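ESX-5 secretion-associated protein EspG5 (Mycobacterium marinum, PDB 6VJ5) acts as a specific cytoplasmic chaperone for cognate PE/PPE proteins, helping to keep their dimers from aggregating and being required for the secretion of substrates such as LipY. Local coordinates at residues 31-36 and 117-122; 84-89 and 224-229; 238-243 and 282-287. All coordinates share one frame; numbering follows the deposited sequence.

From the N terminus, the loop after helix 14-23 supplies residues 31-36, and contact 1 closes a loop of 80 residues by setting them on strand 115-123. Strand 83-91 lies within that loop and pairs with strand 221-231 in contact 2, across 134 intervening residues, so contacts 1 and 2 cross along the chain. They touch directly, Glu32 OE2 lying 2.6 Å from Tyr226 OH. Contact 3 follows in series, closing a shorter loop of 38 residues between strand 234-247 and the last helix, 275-286. The strands involved are consecutive in one antiparallel sheet, in the order 115-123, 83-91, 221-231, 234-247. The 31-36 loop packs against the sheet face carrying Val86 and Tyr226, the helix against the face carrying Val85 and Ala227.

Contact 1 (31-36 and 117-122); sequences PELRCR and RVVLAR
Arg117 turns the edge of its guanidinium to the carbonyl of Glu32. NH1 donates to Glu32 O at 2.6 Å with an N-H...O angle of 153°, and the oxygen lies almost in the guanidinium plane. The donor approaches well off the C=O line but in the carbonyl plane, on a lone pair. The bend at chi2 (142°) swings Arg117 CD to within 3.3 Å of the same oxygen, and NE is held by a salt bridge to Glu115. Across from it, Arg34 sets the face of its own guanidinium under Arg117 NH2, with Arg34 NH2 3.9 Å from that atom and the two planes 51° apart. The like charges are probably eased by what surrounds them: Arg34 NH1 donates to the carbonyls of Gly97 and Asp110, and a water accepts from Arg34 NE at 3.1 Å, donates to Pro31 O at 3.2 Å and takes a weak bond from Arg117 NH1.

The loop folds here into a short 3-10 turn at 31-33, laid on one face of the large antiparallel sheet of this EspG-family protein, with Arg34 N bonded to Pro31 O. Farther along strand 115-123, Val119 holds CG2 anti to its carbonyl carbon. That methyl meets Leu33 CG at 4.1 Å, the two side chains crossing obliquely, and Glu32 CB at 4.2 Å. Glu32 sends its carboxylate away from Arg117, OE2 bonding Tyr226 OH and forming a salt bridge with Arg228. Another protein chain of the assembly packs on Pro31, Glu32 and Arg36.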
ATOM      1  N   PRO C  31     -12.698   7.749  -6.307  1.00 44.09           N
ATOM      2  CA  PRO C  31     -12.207   7.975  -4.937  1.00 46.96           C
ATOM      3  C   PRO C  31     -13.317   8.250  -3.939  1.00 53.25           C
ATOM      4  O   PRO C  31     -13.133   7.993  -2.742  1.00 47.29           O
ATOM      5  CB  PRO C  31     -11.272   9.186  -5.089  1.00 50.82           C
ATOM      6  CG  PRO C  31     -11.729   9.877  -6.347  1.00 51.66           C
ATOM      7  CD  PRO C  31     -12.255   8.794  -7.251  1.00 45.86           C
ATOM      8  N   GLU C  32     -14.469   8.755  -4.389  1.00 52.66           N
ATOM      9  CA  GLU C  32     -15.529   9.117  -3.452  1.00 47.90           C
ATOM     10  C   GLU C  32     -16.100   7.902  -2.731  1.00 49.76           C
ATOM     11  O   GLU C  32     -16.626   8.035  -1.621  1.00 50.75           O
ATOM     12  CB  GLU C  32     -16.649   9.860  -4.179  1.00 54.09           C
ATOM     13  CG  GLU C  32     -16.272  11.252  -4.652  1.00 45.63           C
ATOM     14  CD  GLU C  32     -15.545  11.243  -5.972  1.00 56.13           C
ATOM     15  OE1 GLU C  32     -15.288  10.142  -6.493  1.00 53.49           O
ATOM     16  OE2 GLU C  32     -15.235  12.337  -6.490  1.00 43.61           O
ATOM     17  N   LEU C  33     -16.025   6.720  -3.341  1.00 50.72           N
ATOM     18  CA  LEU C  33     -16.423   5.501  -2.649  1.00 46.26           C
ATOM     19  C   LEU C  33     -15.426   5.095  -1.576  1.00 50.52           C
ATOM     20  O   LEU C  33     -15.747   4.234  -0.747  1.00 46.19           O
ATOM     21  CB  LEU C  33     -16.586   4.369  -3.656  1.00 55.49           C
ATOM     22  CG  LEU C  33     -17.719   4.573  -4.660  1.00 56.67           C
ATOM     23  CD1 LEU C  33     -17.493   3.725  -5.889  1.00 56.89           C
ATOM     24  CD2 LEU C  33     -19.042   4.233  -3.996  1.00 62.95           C
ATOM     25  N   ARG C  34     -14.229   5.684  -1.594  1.00 46.13           N
ATOM     26  CA  ARG C  34     -13.238   5.512  -0.538  1.00 50.82           C
ATOM     27  C   ARG C  34     -13.046   4.038  -0.188  1.00 48.20           C
ATOM     28  O   ARG C  34     -13.128   3.629   0.974  1.00 51.93           O
ATOM     29  CB  ARG C  34     -13.630   6.330   0.690  1.00 50.26           C
ATOM     30  CG  ARG C  34     -12.512   6.547   1.684  1.00 55.05           C
ATOM     31  CD  ARG C  34     -12.913   7.566   2.736  1.00 56.40           C
ATOM     32  NE  ARG C  34     -12.729   8.948   2.296  1.00 52.53           N
ATOM     33  CZ  ARG C  34     -12.882  10.004   3.090  1.00 47.55           C
ATOM     34  NH1 ARG C  34     -13.222   9.824   4.356  1.00 48.91           N
ATOM     35  NH2 ARG C  34     -12.699  11.232   2.624  1.00 48.03           N
ATOM     36  N   CYS C  35     -12.768   3.233  -1.206  1.00 60.22           N
ATOM     37  CA  CYS C  35     -12.430   1.838  -0.975  1.00 65.27           C
ATOM     38  C   CYS C  35     -10.920   1.667  -0.876  1.00 55.47           C
ATOM     39  O   CYS C  35     -10.143   2.556  -1.233  1.00 57.20           O
ATOM     40  CB  CYS C  35     -12.986   0.964  -2.092  1.00 63.67           C
ATOM     41  SG  CYS C  35     -14.782   0.945  -2.133  1.00 85.82           S
ATOM     42  N   ARG C  36     -10.508   0.518  -0.363  1.00 68.36           N
ATOM     43  CA  ARG C  36      -9.087   0.202  -0.338  1.00 72.45           C
ATOM     44  C   ARG C  36      -8.607   0.034  -1.775  1.00 62.96           C
ATOM     45  O   ARG C  36      -9.295  -0.607  -2.579  1.00 66.16           O
ATOM     46  CB  ARG C  36      -8.817  -1.065   0.466  1.00 68.53           C
ATOM     47  CG  ARG C  36      -7.760  -0.879   1.555  1.00 72.43           C
ATOM     48  CD  ARG C  36      -7.313  -2.219   2.130  1.00 78.31           C
ATOM     49  NE  ARG C  36      -8.440  -3.048   2.551  1.00 87.26           N
ATOM     50  CZ  ARG C  36      -8.368  -4.361   2.755  1.00 88.55           C
ATOM     51  NH1 ARG C  36      -9.445  -5.035   3.134  1.00 85.11           N
ATOM     52  NH2 ARG C  36      -7.222  -5.005   2.571  1.00 79.46           N
ATOM     53  N   ARG C 117     -22.872   8.805  -0.232  1.00 53.60           N
ATOM     54  CA  ARG C 117     -22.043   9.085  -1.403  1.00 51.23           C
ATOM     55  C   ARG C 117     -22.568   8.319  -2.606  1.00 52.55           C
ATOM     56  O   ARG C 117     -22.656   7.087  -2.572  1.00 55.31           O
ATOM     57  CB  ARG C 117     -20.581   8.724  -1.135  1.00 53.64           C
ATOM     58  CG  ARG C 117     -19.764   9.868  -0.540  1.00 54.36           C
ATOM     59  CD  ARG C 117     -18.764   9.392   0.517  1.00 55.12           C
ATOM     60  NE  ARG C 117     -18.012  10.522   1.058  1.00 56.13           N
ATOM     61  CZ  ARG C 117     -16.818  10.917   0.622  1.00 62.78           C
ATOM     62  NH1 ARG C 117     -16.207  10.265  -0.360  1.00 59.08           N
ATOM     63  NH2 ARG C 117     -16.230  11.965   1.179  1.00 69.77           N
ATOM     64  N   VAL C 118     -22.898   9.054  -3.667  1.00 45.45           N
ATOM     65  CA  VAL C 118     -23.509   8.506  -4.874  1.00 48.40           C
ATOM     66  C   VAL C 118     -22.594   8.791  -6.061  1.00 54.97           C
ATOM     67  O   VAL C 118     -22.320   9.957  -6.375  1.00 49.44           O
ATOM     68  CB  VAL C 118     -24.905   9.100  -5.127  1.00 53.16           C
ATOM     69  CG1 VAL C 118     -25.429   8.650  -6.482  1.00 50.20           C
ATOM     70  CG2 VAL C 118     -25.867   8.727  -4.019  1.00 54.67           C
ATOM     71  N   VAL C 119     -22.162   7.735  -6.744  1.00 51.27           N
ATOM     72  CA  VAL C 119     -21.386   7.849  -7.972  1.00 52.06           C
ATOM     73  C   VAL C 119     -22.189   7.234  -9.111  1.00 61.87           C
ATOM     74  O   VAL C 119     -22.681   6.106  -8.996  1.00 60.52           O
ATOM     75  CB  VAL C 119     -20.010   7.171  -7.842  1.00 49.60           C
ATOM     76  CG1 VAL C 119     -19.230   7.289  -9.138  1.00 62.66           C
ATOM     77  CG2 VAL C 119     -19.231   7.790  -6.697  1.00 55.69           C
ATOM     78  N   LEU C 120     -22.316   7.981 -10.206  1.00 48.91           N
ATOM     79  CA  LEU C 120     -22.991   7.535 -11.420  1.00 57.61           C
ATOM     80  C   LEU C 120     -21.926   7.435 -12.506  1.00 61.21           C
ATOM     81  O   LEU C 120     -21.362   8.452 -12.923  1.00 60.92           O
ATOM     82  CB  LEU C 120     -24.096   8.503 -11.827  1.00 61.59           C
ATOM     83  CG  LEU C 120     -25.223   8.755 -10.833  1.00 62.05           C
ATOM     84  CD1 LEU C 120     -25.911  10.073 -11.172  1.00 54.94           C
ATOM     85  CD2 LEU C 120     -26.225   7.621 -10.850  1.00 52.69           C
ATOM     86  N   ALA C 121     -21.656   6.221 -12.970  1.00 62.88           N
ATOM     87  CA  ALA C 121     -20.612   5.979 -13.953  1.00 64.51           C
ATOM     88  C   ALA C 121     -21.224   5.570 -15.285  1.00 62.43           C
ATOM     89  O   ALA C 121     -22.286   4.946 -15.335  1.00 58.46           O
ATOM     90  CB  ALA C 121     -19.647   4.893 -13.468  1.00 69.93           C
ATOM     91  N   ARG C 122     -20.548   5.934 -16.369  1.00 68.80           N
ATOM     92  CA  ARG C 122     -20.999   5.581 -17.707  1.00 79.30           C
ATOM     93  C   ARG C 122     -19.829   5.054 -18.523  1.00 78.05           C
ATOM     94  O   ARG C 122     -18.724   5.604 -18.480  1.00 77.94           O
ATOM     95  CB  ARG C 122     -21.622   6.784 -18.428  1.00 74.43           C
ATOM     96  CG  ARG C 122     -22.428   6.427 -19.671  1.00 70.40           C
ATOM     97  CD  ARG C 122     -22.444   7.591 -20.654  1.00 67.30           C
ATOM     98  NE  ARG C 122     -21.250   7.588 -21.493  1.00 77.89           N
ATOM     99  CZ  ARG C 122     -20.659   8.679 -21.973  1.00 85.16           C
ATOM    100  NH1 ARG C 122     -21.139   9.881 -21.688  1.00 80.64           N
ATOM    101  NH2 ARG C 122     -19.578   8.565 -22.730  1.00 89.45           N
TER
HETATM  102  O   HOH W   1     -12.900  10.302  -0.471  1.00 57.48           O

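Contact 2 (84-89 and 224-229); sequences EVVALL and AVYARQ
Val86 and Tyr226 exchange two backbone hydrogen bonds, the Val86 N to Tyr226 O bond being short at 2.6 Å and nearly straight at 174°. Glu84 with Arg228 and Leu88 with Ala224 pair likewise, Arg228 N reaching Glu84 O at 2.6 Å, so six backbone hydrogen bonds join the strands. The side chains of Glu84 and Arg228 lie side by side and point the same way. Their salt bridge, Arg228 NH1 to Glu84 OE1, is weak at 3.5 Å; the oxygen sits at the guanidinium edge, yet the carboxylate and guanidinium planes stand 86° apart. Tyr230 OH hydrogen-bonds both Glu84 OE1 and Arg228 NE, while Arg228 NH2 has its stronger partner in Glu32.

Hydrogen-bonded and non-hydrogen-bonded pairs alternate regularly, as in any antiparallel ladder, and the two strands form the middle of the long sheet, close to the centre of the chain. On the face carrying Glu84, Val86 and Leu88, Tyr226 holds CG between its backbone N and carbonyl carbon (chi1 56°). The ring lies alongside Val86, whose CB sits over one face in a CH-pi contact, 3.9 Å from the centroid and offset toward the rim. Val86 CG1 comes to 3.4 Å from Tyr226 CZ. Leu88 CD1 approaches the ring at its edge, 4.1 Å from Tyr226 OH, which bonds Glu32. Another protein chain packs on Leu88, Ala224, Tyr226 and Arg228 from this face. On the reverse face the packing is smaller: Val85 CG2 meets Ala227 CB at 4.1 Å, and Ala87 CB meets Val225 CG2 at the same distance. Leu286 of helix 275-286 rests on Val85 and Ala227.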
ATOM      1  N   GLU C  84     -18.031  10.295 -15.164  1.00 61.62           N
ATOM      2  CA  GLU C  84     -18.428  10.069 -13.783  1.00 63.00           C
ATOM      3  C   GLU C  84     -19.140  11.311 -13.274  1.00 57.38           C
ATOM      4  O   GLU C  84     -18.614  12.422 -13.384  1.00 50.25           O
ATOM      5  CB  GLU C  84     -17.228   9.749 -12.888  1.00 65.03           C
ATOM      6  CG  GLU C  84     -17.070   8.269 -12.571  1.00 71.69           C
ATOM      7  CD  GLU C  84     -15.698   7.932 -12.024  1.00 67.24           C
ATOM      8  OE1 GLU C  84     -14.766   8.744 -12.200  1.00 58.61           O
ATOM      9  OE2 GLU C  84     -15.549   6.851 -11.418  1.00 72.57           O
ATOM     10  N   VAL C  85     -20.350  11.121 -12.759  1.00 52.61           N
ATOM     11  CA  VAL C  85     -21.114  12.167 -12.091  1.00 53.02           C
ATOM     12  C   VAL C  85     -21.198  11.791 -10.622  1.00 48.90           C
ATOM     13  O   VAL C  85     -21.588  10.666 -10.287  1.00 53.42           O
ATOM     14  CB  VAL C  85     -22.517  12.325 -12.701  1.00 59.92           C
ATOM     15  CG1 VAL C  85     -23.333  13.332 -11.911  1.00 61.20           C
ATOM     16  CG2 VAL C  85     -22.418  12.759 -14.157  1.00 56.89           C
ATOM     17  N   VAL C  86     -20.814  12.715  -9.749  1.00 52.13           N
ATOM     18  CA  VAL C  86     -20.737  12.452  -8.319  1.00 52.47           C
ATOM     19  C   VAL C  86     -21.705  13.371  -7.592  1.00 51.36           C
ATOM     20  O   VAL C  86     -21.880  14.533  -7.976  1.00 54.67           O
ATOM     21  CB  VAL C  86     -19.303  12.648  -7.785  1.00 58.07           C
ATOM     22  CG1 VAL C  86     -19.309  12.682  -6.262  1.00 54.29           C
ATOM     23  CG2 VAL C  86     -18.393  11.548  -8.302  1.00 53.81           C
ATOM     24  N   ALA C  87     -22.318  12.847  -6.531  1.00 43.88           N
ATOM     25  CA  ALA C  87     -23.177  13.619  -5.641  1.00 49.60           C
ATOM     26  C   ALA C  87     -22.869  13.208  -4.210  1.00 48.63           C
ATOM     27  O   ALA C  87     -22.936  12.020  -3.879  1.00 42.01           O
ATOM     28  CB  ALA C  87     -24.656  13.389  -5.960  1.00 52.94           C
ATOM     29  N   LEU C  88     -22.521  14.177  -3.371  1.00 45.91           N
ATOM     30  CA  LEU C  88     -22.294  13.947  -1.949  1.00 50.95           C
ATOM     31  C   LEU C  88     -23.434  14.600  -1.181  1.00 56.23           C
ATOM     32  O   LEU C  88     -23.661  15.806  -1.318  1.00 58.87           O
ATOM     33  CB  LEU C  88     -20.953  14.526  -1.503  1.00 45.67           C
ATOM     34  CG  LEU C  88     -19.758  14.218  -2.408  1.00 61.93           C
ATOM     35  CD1 LEU C  88     -18.539  15.014  -1.961  1.00 51.93           C
ATOM     36  CD2 LEU C  88     -19.473  12.725  -2.430  1.00 50.01           C
ATOM     37  N   LEU C  89     -24.145  13.812  -0.381  1.00 51.16           N
ATOM     38  CA  LEU C  89     -25.302  14.293   0.356  1.00 51.27           C
ATOM     39  C   LEU C  89     -25.069  14.128   1.847  1.00 56.58           C
ATOM     40  O   LEU C  89     -24.439  13.163   2.289  1.00 60.87           O
ATOM     41  CB  LEU C  89     -26.570  13.543  -0.046  1.00 48.04           C
ATOM     42  CG  LEU C  89     -26.825  13.498  -1.550  1.00 51.65           C
ATOM     43  CD1 LEU C  89     -26.235  12.216  -2.123  1.00 49.81           C
ATOM     44  CD2 LEU C  89     -28.297  13.622  -1.863  1.00 57.23           C
ATOM     45  N   ALA C 224     -23.546  18.214  -2.819  1.00 54.56           N
ATOM     46  CA  ALA C 224     -22.556  18.706  -3.769  1.00 53.32           C
ATOM     47  C   ALA C 224     -22.561  17.772  -4.968  1.00 43.34           C
ATOM     48  O   ALA C 224     -22.533  16.550  -4.801  1.00 45.86           O
ATOM     49  CB  ALA C 224     -21.167  18.776  -3.136  1.00 46.87           C
ATOM     50  N   VAL C 225     -22.616  18.337  -6.170  1.00 53.91           N
ATOM     51  CA  VAL C 225     -22.725  17.557  -7.397  1.00 44.94           C
ATOM     52  C   VAL C 225     -21.682  18.059  -8.382  1.00 53.16           C
ATOM     53  O   VAL C 225     -21.600  19.262  -8.648  1.00 48.22           O
ATOM     54  CB  VAL C 225     -24.135  17.650  -8.012  1.00 51.91           C
ATOM     55  CG1 VAL C 225     -24.243  16.737  -9.224  1.00 51.04           C
ATOM     56  CG2 VAL C 225     -25.192  17.308  -6.973  1.00 53.73           C
ATOM     57  N   TYR C 226     -20.895  17.134  -8.930  1.00 57.83           N
ATOM     58  CA  TYR C 226     -19.867  17.467  -9.906  1.00 53.57           C
ATOM     59  C   TYR C 226     -19.589  16.235 -10.755  1.00 49.37           C
ATOM     60  O   TYR C 226     -20.105  15.143 -10.493  1.00 54.56           O
ATOM     61  CB  TYR C 226     -18.596  17.971  -9.219  1.00 49.14           C
ATOM     62  CG  TYR C 226     -18.030  16.998  -8.213  1.00 51.47           C
ATOM     63  CD1 TYR C 226     -18.569  16.899  -6.937  1.00 54.76           C
ATOM     64  CD2 TYR C 226     -16.955  16.182  -8.537  1.00 52.58           C
ATOM     65  CE1 TYR C 226     -18.061  16.013  -6.014  1.00 49.56           C
ATOM     66  CE2 TYR C 226     -16.435  15.289  -7.618  1.00 53.26           C
ATOM     67  CZ  TYR C 226     -16.992  15.211  -6.358  1.00 44.76           C
ATOM     68  OH  TYR C 226     -16.485  14.327  -5.437  1.00 46.20           O
ATOM     69  N   ALA C 227     -18.773  16.420 -11.790  1.00 53.52           N
ATOM     70  CA  ALA C 227     -18.541  15.365 -12.765  1.00 65.45           C
ATOM     71  C   ALA C 227     -17.071  15.306 -13.159  1.00 58.50           C
ATOM     72  O   ALA C 227     -16.307  16.255 -12.960  1.00 56.37           O
ATOM     73  CB  ALA C 227     -19.403  15.566 -14.021  1.00 61.34           C
ATOM     74  N   ARG C 228     -16.696  14.172 -13.749  1.00 66.97           N
ATOM     75  CA  ARG C 228     -15.328  13.900 -14.174  1.00 64.36           C
ATOM     76  C   ARG C 228     -15.374  13.181 -15.515  1.00 63.02           C
ATOM     77  O   ARG C 228     -16.187  12.273 -15.712  1.00 60.95           O
ATOM     78  CB  ARG C 228     -14.597  13.058 -13.120  1.00 56.93           C
ATOM     79  CG  ARG C 228     -13.131  13.417 -12.931  1.00 66.44           C
ATOM     80  CD  ARG C 228     -12.596  12.962 -11.557  1.00 58.58           C
ATOM     81  NE  ARG C 228     -13.354  11.844 -11.000  1.00 51.19           N
ATOM     82  CZ  ARG C 228     -13.895  11.834  -9.785  1.00 50.07           C
ATOM     83  NH1 ARG C 228     -14.574  10.777  -9.377  1.00 48.64           N
ATOM     84  NH2 ARG C 228     -13.741  12.866  -8.966  1.00 56.30           N
ATOM     85  N   GLN C 229     -14.515  13.606 -16.441  1.00 70.18           N
ATOM     86  CA  GLN C 229     -14.448  13.045 -17.783  1.00 70.29           C
ATOM     87  C   GLN C 229     -13.059  12.477 -18.043  1.00 80.77           C
ATOM     88  O   GLN C 229     -12.061  12.958 -17.494  1.00 73.18           O
ATOM     89  CB  GLN C 229     -14.778  14.108 -18.836  1.00 70.82           C
ATOM     90  CG  GLN C 229     -15.696  13.630 -19.941  1.00 77.69           C
ATOM     91  CD  GLN C 229     -16.033  14.730 -20.931  1.00 80.26           C
ATOM     92  OE1 GLN C 229     -15.411  15.793 -20.935  1.00 68.54           O
ATOM     93  NE2 GLN C 229     -17.025  14.481 -21.775  1.00 84.76           N
TER

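Contact 3 (238-243 and 282-287)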
ATOM      1  N   SER C 238     -15.310  18.742 -13.777  1.00 55.20           N
ATOM      2  CA  SER C 238     -16.116  19.879 -14.202  1.00 54.71           C
ATOM      3  C   SER C 238     -15.616  21.140 -13.507  1.00 51.58           C
ATOM      4  O   SER C 238     -15.364  21.136 -12.298  1.00 56.99           O
ATOM      5  CB  SER C 238     -17.592  19.653 -13.887  1.00 50.59           C
ATOM      6  OG  SER C 238     -17.780  19.341 -12.521  1.00 57.59           O
ATOM      7  N   ALA C 239     -15.458  22.219 -14.275  1.00 51.32           N
ATOM      8  CA  ALA C 239     -14.985  23.471 -13.698  1.00 54.07           C
ATOM      9  C   ALA C 239     -15.956  24.014 -12.661  1.00 56.52           C
ATOM     10  O   ALA C 239     -15.557  24.816 -11.810  1.00 58.35           O
ATOM     11  CB  ALA C 239     -14.760  24.508 -14.801  1.00 51.69           C
ATOM     12  N   SER C 240     -17.211  23.576 -12.702  1.00 58.27           N
ATOM     13  CA  SER C 240     -18.262  24.071 -11.829  1.00 52.64           C
ATOM     14  C   SER C 240     -18.804  22.945 -10.962  1.00 59.37           C
ATOM     15  O   SER C 240     -18.832  21.781 -11.372  1.00 56.17           O
ATOM     16  CB  SER C 240     -19.408  24.680 -12.648  1.00 60.61           C
ATOM     17  OG  SER C 240     -20.557  24.872 -11.846  1.00 61.12           O
ATOM     18  N   VAL C 241     -19.237  23.305  -9.756  1.00 46.10           N
ATOM     19  CA  VAL C 241     -19.894  22.386  -8.838  1.00 45.36           C
ATOM     20  C   VAL C 241     -21.262  22.955  -8.492  1.00 50.94           C
ATOM     21  O   VAL C 241     -21.410  24.169  -8.315  1.00 50.24           O
ATOM     22  CB  VAL C 241     -19.066  22.162  -7.555  1.00 43.37           C
ATOM     23  CG1 VAL C 241     -19.751  21.140  -6.644  1.00 43.11           C
ATOM     24  CG2 VAL C 241     -17.653  21.715  -7.899  1.00 54.83           C
ATOM     25  N   LEU C 242     -22.257  22.079  -8.396  1.00 44.85           N
ATOM     26  CA  LEU C 242     -23.588  22.448  -7.936  1.00 43.74           C
ATOM     27  C   LEU C 242     -23.701  22.111  -6.457  1.00 49.20           C
ATOM     28  O   LEU C 242     -23.586  20.942  -6.077  1.00 49.79           O
ATOM     29  CB  LEU C 242     -24.685  21.725  -8.717  1.00 56.08           C
ATOM     30  CG  LEU C 242     -26.100  21.893  -8.151  1.00 53.45           C
ATOM     31  CD1 LEU C 242     -26.543  23.349  -8.213  1.00 52.22           C
ATOM     32  CD2 LEU C 242     -27.088  20.995  -8.894  1.00 49.82           C
ATOM     33  N   SER C 243     -23.951  23.123  -5.633  1.00 52.42           N
ATOM     34  CA  SER C 243     -24.181  22.937  -4.206  1.00 44.91           C
ATOM     35  C   SER C 243     -25.623  23.308  -3.879  1.00 49.68           C
ATOM     36  O   SER C 243     -26.054  24.435  -4.148  1.00 51.33           O
ATOM     37  CB  SER C 243     -23.210  23.780  -3.381  1.00 51.54           C
ATOM     38  OG  SER C 243     -23.506  23.669  -2.002  1.00 57.01           O
ATOM     39  N   VAL C 282     -27.362  21.232 -12.890  1.00 59.85           N
ATOM     40  CA  VAL C 282     -26.767  19.965 -13.303  1.00 56.85           C
ATOM     41  C   VAL C 282     -26.224  20.081 -14.721  1.00 64.75           C
ATOM     42  O   VAL C 282     -25.088  19.684 -15.010  1.00 62.10           O
ATOM     43  CB  VAL C 282     -27.795  18.825 -13.183  1.00 65.50           C
ATOM     44  CG1 VAL C 282     -27.268  17.563 -13.857  1.00 64.05           C
ATOM     45  CG2 VAL C 282     -28.137  18.580 -11.718  1.00 54.39           C
ATOM     46  N   LYS C 283     -27.035  20.626 -15.629  1.00 64.23           N
ATOM     47  CA  LYS C 283     -26.582  20.816 -17.001  1.00 67.97           C
ATOM     48  C   LYS C 283     -25.325  21.675 -17.049  1.00 66.74           C
ATOM     49  O   LYS C 283     -24.409  21.406 -17.835  1.00 66.69           O
ATOM     50  CB  LYS C 283     -27.690  21.455 -17.833  1.00 69.29           C
ATOM     51  CG  LYS C 283     -27.352  21.590 -19.308  1.00 78.25           C
ATOM     52  CD  LYS C 283     -28.395  22.416 -20.047  1.00 90.06           C
ATOM     53  CE  LYS C 283     -28.062  22.511 -21.528  1.00 86.71           C
ATOM     54  NZ  LYS C 283     -28.183  21.184 -22.195  1.00 96.10           N
ATOM     55  N   THR C 284     -25.266  22.719 -16.216  1.00 62.84           N
ATOM     56  CA  THR C 284     -24.119  23.619 -16.233  1.00 66.05           C
ATOM     57  C   THR C 284     -22.858  22.927 -15.742  1.00 64.34           C
ATOM     58  O   THR C 284     -21.755  23.258 -16.195  1.00 56.31           O
ATOM     59  CB  THR C 284     -24.409  24.851 -15.377  1.00 63.45           C
ATOM     60  OG1 THR C 284     -25.537  25.554 -15.915  1.00 63.33           O
ATOM     61  CG2 THR C 284     -23.207  25.774 -15.346  1.00 59.84           C
ATOM     62  N   VAL C 285     -23.003  21.984 -14.815  1.00 62.82           N
ATOM     63  CA  VAL C 285     -21.872  21.161 -14.406  1.00 65.14           C
ATOM     64  C   VAL C 285     -21.375  20.340 -15.586  1.00 66.89           C
ATOM     65  O   VAL C 285     -20.179  20.327 -15.903  1.00 68.61           O
ATOM     66  CB  VAL C 285     -22.278  20.261 -13.225  1.00 66.49           C
ATOM     67  CG1 VAL C 285     -21.223  19.197 -12.983  1.00 55.31           C
ATOM     68  CG2 VAL C 285     -22.513  21.099 -11.976  1.00 65.30           C
ATOM     69  N   LEU C 286     -22.295  19.650 -16.264  1.00 66.62           N
ATOM     70  CA  LEU C 286     -21.905  18.745 -17.339  1.00 58.39           C
ATOM     71  C   LEU C 286     -21.357  19.497 -18.542  1.00 59.20           C
ATOM     72  O   LEU C 286     -20.503  18.969 -19.263  1.00 67.01           O
ATOM     73  CB  LEU C 286     -23.099  17.886 -17.753  1.00 60.92           C
ATOM     74  CG  LEU C 286     -23.648  16.972 -16.657  1.00 66.91           C
ATOM     75  CD1 LEU C 286     -24.911  16.256 -17.108  1.00 74.71           C
ATOM     76  CD2 LEU C 286     -22.584  15.964 -16.226  1.00 67.47           C
ATOM     77  N   ASP C 287     -21.824  20.719 -18.780  1.00 64.03           N
ATOM     78  CA  ASP C 287     -21.340  21.481 -19.924  1.00 66.61           C
ATOM     79  C   ASP C 287     -20.008  22.165 -19.652  1.00 57.49           C
ATOM     80  O   ASP C 287     -19.434  22.750 -20.578  1.00 64.54           O
ATOM     81  CB  ASP C 287     -22.386  22.514 -20.349  1.00 73.75           C
ATOM     82  CG  ASP C 287     -23.645  21.866 -20.904  1.00 79.73           C
ATOM     83  OD1 ASP C 287     -23.563  20.702 -21.346  1.00 80.63           O
ATOM     84  OD2 ASP C 287     -24.711  22.517 -20.901  1.00 87.44           O
TER
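Val285 holds CG1 anti to its backbone N (chi1 168°) and CG2 anti to its carbonyl carbon, which directs one methyl at Ser238 and the other at Leu242. Here helix 275-286 packs against one face of the antiparallel sheet, next to an irregular part of strand 234-247; no hydrogen bond crosses between the segments. Val285 CG1 touches Ser238 OG at 3.5 Å. Val285 CG2 lies over the backbone, 3.7 Å from Leu242 N and 3.8 Å from Ser240 O, and also meets Leu242 CB at 4.0 Å. The Ser238 hydroxyl, although buried, is gripped twice: it donates to Ser240 O at 2.9 Å, bridging the bend in its own segment, and accepts from Ala227 N of the adjacent strand. Ser240 OG bonds Gln256 O of strand 250-256. Leu242 has CG anti to the backbone N (chi1 171°), and the bend at chi2 (64°) brings CD2 to 3.9 Å from Val282 CG2, one turn earlier in the helix. Behind Val282 lies helix 147-159, through Ile150 and Ala151. Ser238 CB comes within 3.3 Å of Val285 O, the carbonyl oxygen that accepts from Thr288 OG1.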